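Hypothetical protein (Fusobacterium nucleatum subsp. nucleatum, PDB 2GSL) may act as a ribonuclease in RNA processing, using an all-helical ribonuclease III domain that binds a magnesium ion. Local coordinates at residues D23-L28 / A104-M109; E27-K32 / K120-V125; K32-F37 / K49-A54; K55-I60 / T100-I105. All blocks are in the same frame, centred on the assembly; numbering follows the deposited sequence.

Helix 15-34 runs through three of the four contacts. It meets helix 93-111 in interaction 1, helix 115-127 in interaction 2 and helix 41-52 in interaction 3. Interaction 4 joins helix 54-64 to helix 93-111. Along the chain, interaction 3 comes before interaction 4, and both fall within the span of interaction 2. Centres of interactions 1 and 4 lie about 9 Å apart, and both reach the same magnesium ion through Asp23 and Glu103. Interactions 2 and 3 have centres about 8 Å apart. Trp26 packs among several of these helices. The metal site thus lies where helices far apart in sequence meet, and interactions 1, 2 and 3 also touch the second subunit.

Interaction 1. Residues D23-L28 / A104-M109; sequences DAIWEL and AIIGAM. With MG (magnesium ion), chain G.
Ile25 and Ile106 form the apolar centre of this helix crossing. Ile25 CG2 lies 3.6 Å from Ile106 CG2, and the two side chains run alongside each other, pointing opposite ways. CG1 of Ile25 stands anti to the carbonyl carbon (chi1 -62°). CD1 then reaches the backbone of the second helix, 3.9 Å from CD1 to Gly107 CA. Gly107 has no side chain, so the methyl meets main chain directly. Trp26 adds the rim of its six-membered ring. Its CZ3 is 3.9 Å from Ile106 CD1, which sits at the ring edge near the plane. Ile106 therefore serves both partners, with CG2 against Ile25 and CG1 and CD1 against Trp26. The axes of segments 23-28 and 104-109 pass 8.7 Å apart at 87°.

Polar interactions lie outside this apolar patch. Trp26 NE1 donates to Lys51 O. Asp23 OD1 binds magnesium at 2.4 Å, and three waters and Glu103 also bind the metal. Asp23 OD2 forms a salt bridge with Arg31 of the second subunit, whose Leu28 packs on Ile25.

No hydrogen bond links the two segments, so they are joined by apolar packing alone. The same crossing brings Asp23, probably an active-site residue, beside Glu103, consistent with the packing helping to set the metal site. The two oxygens of Asp23 divide their work between the metal and the dimer partner.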
# COMPACT_ATOMS: atom_id res chain seq x y z
N ASP A 23 3.99 -5.67 -2.44
CA ASP A 23 4.52 -4.35 -2.79
C ASP A 23 3.73 -3.25 -2.08
O ASP A 23 4.31 -2.37 -1.44
CB ASP A 23 4.46 -4.16 -4.31
CG ASP A 23 4.91 -2.77 -4.76
OD1 ASP A 23 6.08 -2.42 -4.53
OD2 ASP A 23 4.09 -2.04 -5.36
N ALA A 24 2.40 -3.31 -2.19
CA ALA A 24 1.52 -2.34 -1.56
C ALA A 24 1.66 -2.40 -0.04
O ALA A 24 1.63 -1.37 0.65
CB ALA A 24 0.07 -2.60 -1.96
N ILE A 25 1.83 -3.62 0.48
CA ILE A 25 1.97 -3.83 1.93
C ILE A 25 3.27 -3.19 2.42
O ILE A 25 3.31 -2.58 3.50
CB ILE A 25 1.99 -5.36 2.27
CG1 ILE A 25 0.66 -6.00 1.85
CG2 ILE A 25 2.17 -5.59 3.76
CD1 ILE A 25 0.65 -7.50 1.94
N TRP A 26 4.33 -3.34 1.62
CA TRP A 26 5.64 -2.80 1.94
C TRP A 26 5.58 -1.28 1.96
O TRP A 26 6.01 -0.66 2.94
CB TRP A 26 6.69 -3.26 0.92
CG TRP A 26 8.09 -3.00 1.31
CD1 TRP A 26 8.90 -2.02 0.83
CD2 TRP A 26 8.88 -3.73 2.26
NE1 TRP A 26 10.14 -2.09 1.42
CE2 TRP A 26 10.14 -3.13 2.31
CE3 TRP A 26 8.62 -4.83 3.08
CZ2 TRP A 26 11.16 -3.61 3.13
CZ3 TRP A 26 9.63 -5.31 3.90
CH2 TRP A 26 10.88 -4.69 3.93
N GLU A 27 5.03 -0.68 0.90
CA GLU A 27 4.95 0.79 0.88
C GLU A 27 4.28 1.28 2.15
O GLU A 27 4.87 2.06 2.90
CB GLU A 27 4.19 1.31 -0.35
CG GLU A 27 5.09 1.81 -1.48
CD GLU A 27 5.31 3.33 -1.48
OE1 GLU A 27 5.83 3.88 -0.49
OE2 GLU A 27 4.99 3.99 -2.49
N LEU A 28 3.07 0.79 2.40
CA LEU A 28 2.29 1.18 3.59
C LEU A 28 3.11 1.21 4.87
O LEU A 28 3.15 2.23 5.55
CB LEU A 28 1.10 0.25 3.78
CG LEU A 28 0.16 0.61 4.92
CD1 LEU A 28 -0.22 2.09 4.81
CD2 LEU A 28 -1.06 -0.26 4.86
N ALA A 104 6.84 -11.18 -2.31
CA ALA A 104 5.99 -12.34 -2.43
C ALA A 104 5.77 -12.91 -1.04
O ALA A 104 4.65 -13.25 -0.67
CB ALA A 104 6.64 -13.38 -3.34
N ILE A 105 6.85 -13.00 -0.28
CA ILE A 105 6.77 -13.51 1.08
C ILE A 105 5.91 -12.56 1.93
O ILE A 105 5.01 -13.01 2.63
CB ILE A 105 8.16 -13.63 1.71
CG1 ILE A 105 8.95 -14.71 0.98
CG2 ILE A 105 8.03 -13.95 3.19
CD1 ILE A 105 10.40 -14.76 1.37
N ILE A 106 6.18 -11.26 1.85
CA ILE A 106 5.41 -10.29 2.61
C ILE A 106 3.94 -10.45 2.22
O ILE A 106 3.06 -10.50 3.07
CB ILE A 106 5.87 -8.80 2.32
CG1 ILE A 106 7.28 -8.55 2.85
CG2 ILE A 106 4.96 -7.80 3.05
CD1 ILE A 106 7.37 -8.51 4.37
N GLY A 107 3.67 -10.54 0.92
CA GLY A 107 2.30 -10.69 0.47
C GLY A 107 1.65 -11.93 1.05
O GLY A 107 0.47 -11.89 1.44
N ALA A 108 2.40 -13.02 1.12
CA ALA A 108 1.89 -14.27 1.65
C ALA A 108 1.57 -14.20 3.14
O ALA A 108 0.49 -14.58 3.57
CB ALA A 108 2.89 -15.39 1.38
N MSE A 109 2.52 -13.70 3.93
CA MSE A 109 2.33 -13.59 5.36
C MSE A 109 1.02 -12.86 5.66
O MSE A 109 0.24 -13.27 6.53
CB MSE A 109 3.51 -12.85 5.99
CG MSE A 109 4.86 -13.55 5.79
SE MSE A 109 6.34 -12.50 6.52
CE MSE A 109 7.72 -13.86 6.55
MG MG G . 8.24 -3.09 -5.35
O HOH W 1 8.58 -1.52 -3.62
O HOH W 2 8.09 -1.24 -6.79
O HOH W 3 7.00 -3.99 -7.05

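Interaction 2. Residues E27-K32 / K120-V125; sequences ELEIRK and KIINIV
This is a small apolar contact in which Glu29 and Ile30 of helix 15-34 meet Ile122 and Val125 of helix 115-127, near the end of the chain. The aliphatic part of Glu29 does the touching. Its CB is 3.8 Å from Ile122 CD1, and the two side chains cross at about a right angle. The second pair is Ile30 and Val125, with Ile30 CD1 3.9 Å from Val125 CG1. These two also cross at about a right angle.

The Glu29 chain bends at chi2 (-49°), and its OE1 pairs with Lys32 NZ at 3.1 Å, within the same helix. A second intrahelical salt bridge faces the other way. Arg31 grips Glu27 side-on, with Arg31 NE to Glu27 OE1 at 2.9 Å and Arg31 NH2 to Glu27 OE2 at 2.7 Å. Both nitrogens approach from above the carboxylate plane. This grip probably steadies the guanidinium group. In the second subunit, Phe20 takes a hydrogen bond from Arg31 NH1 to its O and a cation-pi contact from Arg31, while Tyr110 OH bonds Lys32 NZ.

Ile122 and Val125 both touch Trp26, one turn earlier on helix 15-34. Ile30 also packs on Val48 of helix 41-52, and Val125 rests on Tyr56 and Ile60, so helix 115-127 lies against helix 54-64 as well.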
# COMPACT_ATOMS: atom_id res chain seq x y z
N GLU A 27 5.03 -0.68 0.90
CA GLU A 27 4.95 0.79 0.88
C GLU A 27 4.28 1.28 2.15
O GLU A 27 4.87 2.06 2.90
CB GLU A 27 4.19 1.31 -0.35
CG GLU A 27 5.09 1.81 -1.48
CD GLU A 27 5.31 3.33 -1.48
OE1 GLU A 27 5.83 3.88 -0.49
OE2 GLU A 27 4.99 3.99 -2.49
N LEU A 28 3.07 0.79 2.40
CA LEU A 28 2.29 1.18 3.59
C LEU A 28 3.11 1.21 4.87
O LEU A 28 3.15 2.23 5.55
CB LEU A 28 1.10 0.25 3.78
CG LEU A 28 0.16 0.61 4.92
CD1 LEU A 28 -0.22 2.09 4.81
CD2 LEU A 28 -1.06 -0.26 4.86
N GLU A 29 3.74 0.10 5.20
CA GLU A 29 4.55 0.03 6.39
C GLU A 29 5.66 1.07 6.38
O GLU A 29 5.88 1.75 7.38
CB GLU A 29 5.12 -1.38 6.55
CG GLU A 29 4.07 -2.39 6.95
CD GLU A 29 3.22 -1.92 8.13
OE1 GLU A 29 1.99 -1.72 7.95
OE2 GLU A 29 3.79 -1.74 9.23
N ILE A 30 6.36 1.22 5.25
CA ILE A 30 7.45 2.20 5.16
C ILE A 30 6.94 3.63 5.32
O ILE A 30 7.50 4.41 6.08
CB ILE A 30 8.25 2.07 3.83
CG1 ILE A 30 8.99 0.73 3.80
CG2 ILE A 30 9.28 3.18 3.70
CD1 ILE A 30 9.83 0.45 5.02
N ARG A 31 5.86 3.98 4.63
CA ARG A 31 5.36 5.33 4.77
C ARG A 31 4.93 5.59 6.21
O ARG A 31 5.18 6.67 6.76
CB ARG A 31 4.21 5.58 3.83
CG ARG A 31 4.61 5.41 2.39
CD ARG A 31 3.51 5.94 1.53
NE ARG A 31 3.79 5.82 0.12
CZ ARG A 31 2.94 6.21 -0.83
NH1 ARG A 31 1.78 6.75 -0.49
NH2 ARG A 31 3.25 6.06 -2.12
N LYS A 32 4.31 4.58 6.83
CA LYS A 32 3.86 4.72 8.21
C LYS A 32 4.97 5.14 9.16
O LYS A 32 4.84 6.12 9.89
CB LYS A 32 3.27 3.41 8.73
CG LYS A 32 1.90 3.08 8.23
CD LYS A 32 1.16 2.23 9.25
CE LYS A 32 1.92 0.95 9.56
NZ LYS A 32 1.17 0.01 10.45
N LYS A 120 8.10 -8.07 12.28
CA LYS A 120 9.45 -8.45 12.68
C LYS A 120 10.46 -8.11 11.58
O LYS A 120 11.59 -7.73 11.87
CB LYS A 120 9.48 -9.94 13.03
CG LYS A 120 10.62 -10.33 13.93
CD LYS A 120 10.26 -11.53 14.79
CE LYS A 120 10.07 -12.80 13.98
NZ LYS A 120 9.83 -14.00 14.85
N ILE A 121 10.03 -8.24 10.33
CA ILE A 121 10.88 -7.92 9.18
C ILE A 121 10.98 -6.41 9.06
O ILE A 121 12.04 -5.86 8.78
CB ILE A 121 10.28 -8.51 7.87
CG1 ILE A 121 10.34 -10.03 7.91
CG2 ILE A 121 11.03 -7.99 6.67
CD1 ILE A 121 9.59 -10.69 6.77
N ILE A 122 9.85 -5.73 9.26
CA ILE A 122 9.85 -4.28 9.18
C ILE A 122 10.73 -3.71 10.29
O ILE A 122 11.34 -2.66 10.11
CB ILE A 122 8.42 -3.73 9.32
CG1 ILE A 122 7.57 -4.22 8.15
CG2 ILE A 122 8.46 -2.21 9.35
CD1 ILE A 122 8.04 -3.75 6.79
N ASN A 123 10.81 -4.40 11.43
CA ASN A 123 11.64 -3.93 12.53
C ASN A 123 13.13 -4.01 12.20
O ASN A 123 13.93 -3.29 12.79
CB ASN A 123 11.36 -4.72 13.81
CG ASN A 123 10.17 -4.18 14.58
OD1 ASN A 123 9.79 -4.73 15.61
ND2 ASN A 123 9.59 -3.09 14.09
N ILE A 124 13.50 -4.88 11.27
CA ILE A 124 14.91 -4.98 10.91
C ILE A 124 15.22 -3.96 9.82
O ILE A 124 16.37 -3.76 9.43
CB ILE A 124 15.29 -6.42 10.45
CG1 ILE A 124 14.92 -6.65 8.99
CG2 ILE A 124 14.60 -7.44 11.34
CD1 ILE A 124 16.03 -6.29 8.03
N VAL A 125 14.17 -3.29 9.33
CA VAL A 125 14.34 -2.28 8.30
C VAL A 125 14.67 -0.94 8.96
O VAL A 125 15.46 -0.16 8.42
CB VAL A 125 13.05 -2.12 7.45
CG1 VAL A 125 13.20 -0.95 6.48
CG2 VAL A 125 12.79 -3.39 6.68

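Interaction 3. Residues K32-F37 / K49-A54; sequences KYYLQF and KAKVNA
Lys51 NZ donates a hydrogen bond to Tyr34 OH, with 2.6 Å between NZ and OH. This is the direct link between segments 32-37 and 49-54. The side chains of Tyr34 and Lys51 cross at about a right angle. Lys51 passes across the hydroxyl end of the phenol. Its CG sits in the ring plane at the edge, 4.0 Å from Tyr34 CE2. The ammonium group then comes round to the hydroxyl, because the chain bends at chi2 (-58°) and again at chi4 (-47°).

The next shell holds both groups. Lys51 NZ also bonds Tyr47 O, so the buried ammonium has two oxygen partners. The ring of Tyr47 meets that of Tyr34 as well. Tyr33 CD1 lies 3.8 Å above the centre of one face of the Tyr34 ring, so Tyr33 turns its edge to that face. Phe37 CE2 in turn covers one face of the Tyr33 ring, toward its rim. These aromatic groups gather where helix 15-34 ends and the chain leaves helical geometry at Leu35.

Further out, Asn53 links helix 41-52 to the next helix. Its ND2 donates to Lys49 O at 3.0 Å, on a lone pair in the carbonyl plane. Asn53 is also the N-cap of helix 54-64, and its OD1 accepts from Tyr56 N.

Tyr34 and Lys51 thus join helix 15-34 to helix 41-52 late in each. Tyr34 and Leu35 pack on Leu44, and Val52 packs on Trp26 and Glu27. Glu129, in the C-terminal tail, touches Tyr34 and Lys51.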
# COMPACT_ATOMS: atom_id res chain seq x y z
N LYS A 32 4.31 4.58 6.83
CA LYS A 32 3.86 4.72 8.21
C LYS A 32 4.97 5.14 9.16
O LYS A 32 4.84 6.12 9.89
CB LYS A 32 3.27 3.41 8.73
CG LYS A 32 1.90 3.08 8.23
CD LYS A 32 1.16 2.23 9.25
CE LYS A 32 1.92 0.95 9.56
NZ LYS A 32 1.17 0.01 10.45
N TYR A 33 6.05 4.36 9.16
CA TYR A 33 7.20 4.63 10.03
C TYR A 33 7.81 6.00 9.78
O TYR A 33 8.23 6.66 10.71
CB TYR A 33 8.28 3.56 9.84
CG TYR A 33 9.62 3.89 10.49
CD1 TYR A 33 10.71 4.31 9.72
CD2 TYR A 33 9.81 3.76 11.87
CE1 TYR A 33 11.96 4.57 10.30
CE2 TYR A 33 11.05 4.02 12.47
CZ TYR A 33 12.12 4.42 11.67
OH TYR A 33 13.36 4.67 12.23
N TYR A 34 7.88 6.43 8.53
CA TYR A 34 8.49 7.70 8.25
C TYR A 34 7.52 8.85 8.39
O TYR A 34 7.93 9.99 8.53
CB TYR A 34 9.12 7.70 6.85
CG TYR A 34 10.48 7.03 6.81
CD1 TYR A 34 11.55 7.53 7.57
CD2 TYR A 34 10.71 5.91 6.00
CE1 TYR A 34 12.81 6.93 7.53
CE2 TYR A 34 11.97 5.30 5.96
CZ TYR A 34 13.01 5.82 6.73
OH TYR A 34 14.25 5.21 6.72
N LEU A 35 6.23 8.55 8.38
CA LEU A 35 5.22 9.58 8.49
C LEU A 35 5.00 9.99 9.94
O LEU A 35 3.98 10.59 10.28
CB LEU A 35 3.91 9.08 7.91
CG LEU A 35 2.84 10.11 7.54
CD1 LEU A 35 3.38 11.10 6.51
CD2 LEU A 35 1.62 9.39 6.99
N GLN A 36 5.96 9.68 10.81
CA GLN A 36 5.79 10.00 12.21
C GLN A 36 6.86 10.95 12.72
O GLN A 36 6.89 11.30 13.90
CB GLN A 36 5.86 8.71 13.03
CG GLN A 36 7.26 8.12 13.12
CD GLN A 36 7.32 6.91 14.02
OE1 GLN A 36 8.21 6.81 14.88
NE2 GLN A 36 6.39 5.99 13.84
N PHE A 37 7.75 11.36 11.83
CA PHE A 37 8.82 12.24 12.22
C PHE A 37 8.56 13.71 11.99
O PHE A 37 9.09 14.54 12.71
CB PHE A 37 10.11 11.81 11.52
CG PHE A 37 10.62 10.50 12.01
CD1 PHE A 37 11.20 10.39 13.27
CD2 PHE A 37 10.49 9.36 11.24
CE1 PHE A 37 11.64 9.16 13.75
CE2 PHE A 37 10.92 8.13 11.72
CZ PHE A 37 11.50 8.04 12.97
N LYS A 49 11.45 6.18 -0.71
CA LYS A 49 12.02 5.59 -1.91
C LYS A 49 13.30 4.83 -1.61
O LYS A 49 13.65 3.87 -2.30
CB LYS A 49 12.32 6.66 -2.96
CG LYS A 49 11.09 7.31 -3.54
CD LYS A 49 11.44 8.19 -4.73
CE LYS A 49 10.18 8.88 -5.28
NZ LYS A 49 10.44 9.75 -6.47
N ALA A 50 13.99 5.28 -0.58
CA ALA A 50 15.24 4.65 -0.21
C ALA A 50 15.02 3.22 0.24
O ALA A 50 15.83 2.37 -0.08
CB ALA A 50 15.91 5.45 0.90
N LYS A 51 13.94 2.94 0.96
CA LYS A 51 13.74 1.56 1.42
C LYS A 51 12.64 0.84 0.67
O LYS A 51 12.20 -0.22 1.09
CB LYS A 51 13.40 1.50 2.92
CG LYS A 51 13.94 2.61 3.77
CD LYS A 51 15.44 2.73 3.73
CE LYS A 51 15.86 3.95 4.55
NZ LYS A 51 15.00 5.16 4.20
N VAL A 52 12.21 1.42 -0.43
CA VAL A 52 11.15 0.83 -1.23
C VAL A 52 11.68 0.29 -2.58
O VAL A 52 10.94 -0.38 -3.31
CB VAL A 52 10.06 1.91 -1.45
CG1 VAL A 52 9.92 2.24 -2.92
CG2 VAL A 52 8.74 1.44 -0.85
N ASN A 53 12.95 0.55 -2.90
CA ASN A 53 13.52 0.10 -4.18
C ASN A 53 14.02 -1.34 -4.18
O ASN A 53 14.28 -1.91 -3.12
CB ASN A 53 14.65 1.05 -4.63
CG ASN A 53 15.83 1.05 -3.67
OD1 ASN A 53 16.58 0.07 -3.58
ND2 ASN A 53 15.98 2.14 -2.94
N ALA A 54 14.16 -1.91 -5.38
CA ALA A 54 14.62 -3.30 -5.50
C ALA A 54 15.95 -3.58 -4.81
O ALA A 54 16.09 -4.61 -4.14
CB ALA A 54 14.69 -3.71 -6.97

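Interaction 4. Residues K55-I60 / T100-I105; sequences KYQSLI and TALEAI. With MG (magnesium ion), chain G.
The amide of Gln57 and the carboxylate of Glu103 meet with their planes almost perpendicular, 87° apart. The side chains cross at a slant, and Gln57 NE2, not OE1, makes a weak hydrogen bond to Glu103 OE1, 3.3 Å long. Glu103 OE1 also binds magnesium at 2.4 Å. The other carboxylate oxygen, Glu103 OE2, accepts a hydrogen bond from water 3 at 2.8 Å, and that water is itself a metal ligand. The carboxylate is therefore held at both oxygens. On the amide side, Gln57 OE1 lies 3.7 Å from Leu102 CD1.

Glu103 and Asp23 are the protein ligands of this ion, as expected for the acidic metal site of a ribonuclease III domain. Gln57 probably acts as a second-shell partner of Glu103, through that weak bond.

Leu102 points between Gln57 and Ile60. With CG anti to the backbone N (chi1 -177°), it sends CD1 to Gln57 and CD2 to Ile60. Leu102 CD2 is 3.7 Å from Ile60 CG2. The axes of the two segments approach to 8.9 Å at 66°. Trp26 of helix 15-34 packs on both Gln57 and Leu102, and Ala19 touches Glu103. Ile60 also packs on Ile121 and Val125 of helix 115-127.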
# COMPACT_ATOMS: atom_id res chain seq x y z
N LYS A 55 16.92 -2.68 -4.95
CA LYS A 55 18.22 -2.91 -4.31
C LYS A 55 18.08 -3.13 -2.81
O LYS A 55 18.71 -4.04 -2.25
CB LYS A 55 19.18 -1.75 -4.58
CG LYS A 55 19.66 -1.66 -6.02
CD LYS A 55 20.53 -0.44 -6.24
CE LYS A 55 21.93 -0.63 -5.65
NZ LYS A 55 22.71 -1.70 -6.37
N TYR A 56 17.27 -2.30 -2.15
CA TYR A 56 17.09 -2.45 -0.71
C TYR A 56 16.31 -3.71 -0.34
O TYR A 56 16.79 -4.54 0.44
CB TYR A 56 16.42 -1.20 -0.11
CG TYR A 56 16.49 -1.16 1.40
CD1 TYR A 56 15.50 -1.76 2.18
CD2 TYR A 56 17.59 -0.59 2.05
CE1 TYR A 56 15.59 -1.80 3.55
CE2 TYR A 56 17.69 -0.63 3.44
CZ TYR A 56 16.69 -1.24 4.18
OH TYR A 56 16.80 -1.34 5.56
N GLN A 57 15.13 -3.90 -0.90
CA GLN A 57 14.37 -5.10 -0.56
C GLN A 57 15.28 -6.33 -0.72
O GLN A 57 15.17 -7.29 0.05
CB GLN A 57 13.15 -5.24 -1.45
CG GLN A 57 12.55 -3.93 -1.83
CD GLN A 57 11.11 -4.05 -2.22
OE1 GLN A 57 10.27 -4.40 -1.39
NE2 GLN A 57 10.80 -3.77 -3.49
N SER A 58 16.18 -6.28 -1.70
CA SER A 58 17.12 -7.38 -1.96
C SER A 58 18.05 -7.63 -0.77
O SER A 58 18.38 -8.78 -0.45
CB SER A 58 17.96 -7.09 -3.21
OG SER A 58 18.93 -8.12 -3.43
N LEU A 59 18.49 -6.56 -0.12
CA LEU A 59 19.35 -6.73 1.04
C LEU A 59 18.51 -7.37 2.12
O LEU A 59 18.98 -8.25 2.84
CB LEU A 59 19.87 -5.38 1.54
CG LEU A 59 20.97 -4.72 0.71
CD1 LEU A 59 21.40 -3.42 1.39
CD2 LEU A 59 22.15 -5.68 0.58
N ILE A 60 17.26 -6.93 2.23
CA ILE A 60 16.37 -7.48 3.22
C ILE A 60 16.24 -8.98 3.01
O ILE A 60 16.57 -9.77 3.89
CB ILE A 60 14.97 -6.85 3.16
CG1 ILE A 60 15.04 -5.37 3.53
CG2 ILE A 60 14.02 -7.58 4.11
CD1 ILE A 60 15.52 -5.13 4.95
N THR A 100 11.27 -9.26 -5.68
CA THR A 100 9.95 -9.82 -5.92
C THR A 100 9.70 -10.96 -4.94
O THR A 100 8.60 -11.12 -4.42
CB THR A 100 9.87 -10.38 -7.32
OG1 THR A 100 10.19 -9.35 -8.25
CG2 THR A 100 8.46 -10.91 -7.60
N ALA A 101 10.73 -11.75 -4.69
CA ALA A 101 10.61 -12.85 -3.77
C ALA A 101 10.27 -12.29 -2.40
O ALA A 101 9.45 -12.85 -1.67
CB ALA A 101 11.92 -13.64 -3.72
N LEU A 102 10.90 -11.17 -2.06
CA LEU A 102 10.65 -10.52 -0.78
C LEU A 102 9.21 -10.02 -0.73
O LEU A 102 8.50 -10.27 0.25
CB LEU A 102 11.65 -9.36 -0.56
CG LEU A 102 11.72 -8.50 0.72
CD1 LEU A 102 10.65 -7.42 0.67
CD2 LEU A 102 11.61 -9.34 1.95
N GLU A 103 8.75 -9.36 -1.78
CA GLU A 103 7.37 -8.87 -1.79
C GLU A 103 6.37 -10.02 -1.87
O GLU A 103 5.19 -9.86 -1.55
CB GLU A 103 7.12 -7.90 -2.96
CG GLU A 103 8.04 -6.71 -3.00
CD GLU A 103 7.62 -5.66 -4.00
OE1 GLU A 103 7.54 -4.48 -3.59
OE2 GLU A 103 7.37 -5.99 -5.19
N ALA A 104 6.84 -11.18 -2.31
CA ALA A 104 5.99 -12.34 -2.43
C ALA A 104 5.77 -12.91 -1.04
O ALA A 104 4.65 -13.25 -0.67
CB ALA A 104 6.64 -13.38 -3.34
N ILE A 105 6.85 -13.00 -0.28
CA ILE A 105 6.77 -13.51 1.08
C ILE A 105 5.91 -12.56 1.93
O ILE A 105 5.01 -13.01 2.63
CB ILE A 105 8.16 -13.63 1.71
CG1 ILE A 105 8.95 -14.71 0.98
CG2 ILE A 105 8.03 -13.95 3.19
CD1 ILE A 105 10.40 -14.76 1.37
MG MG G . 8.24 -3.09 -5.35
O HOH W 3 7.00 -3.99 -7.05
O HOH W 1 8.58 -1.52 -3.62
O HOH W 2 8.09 -1.24 -6.79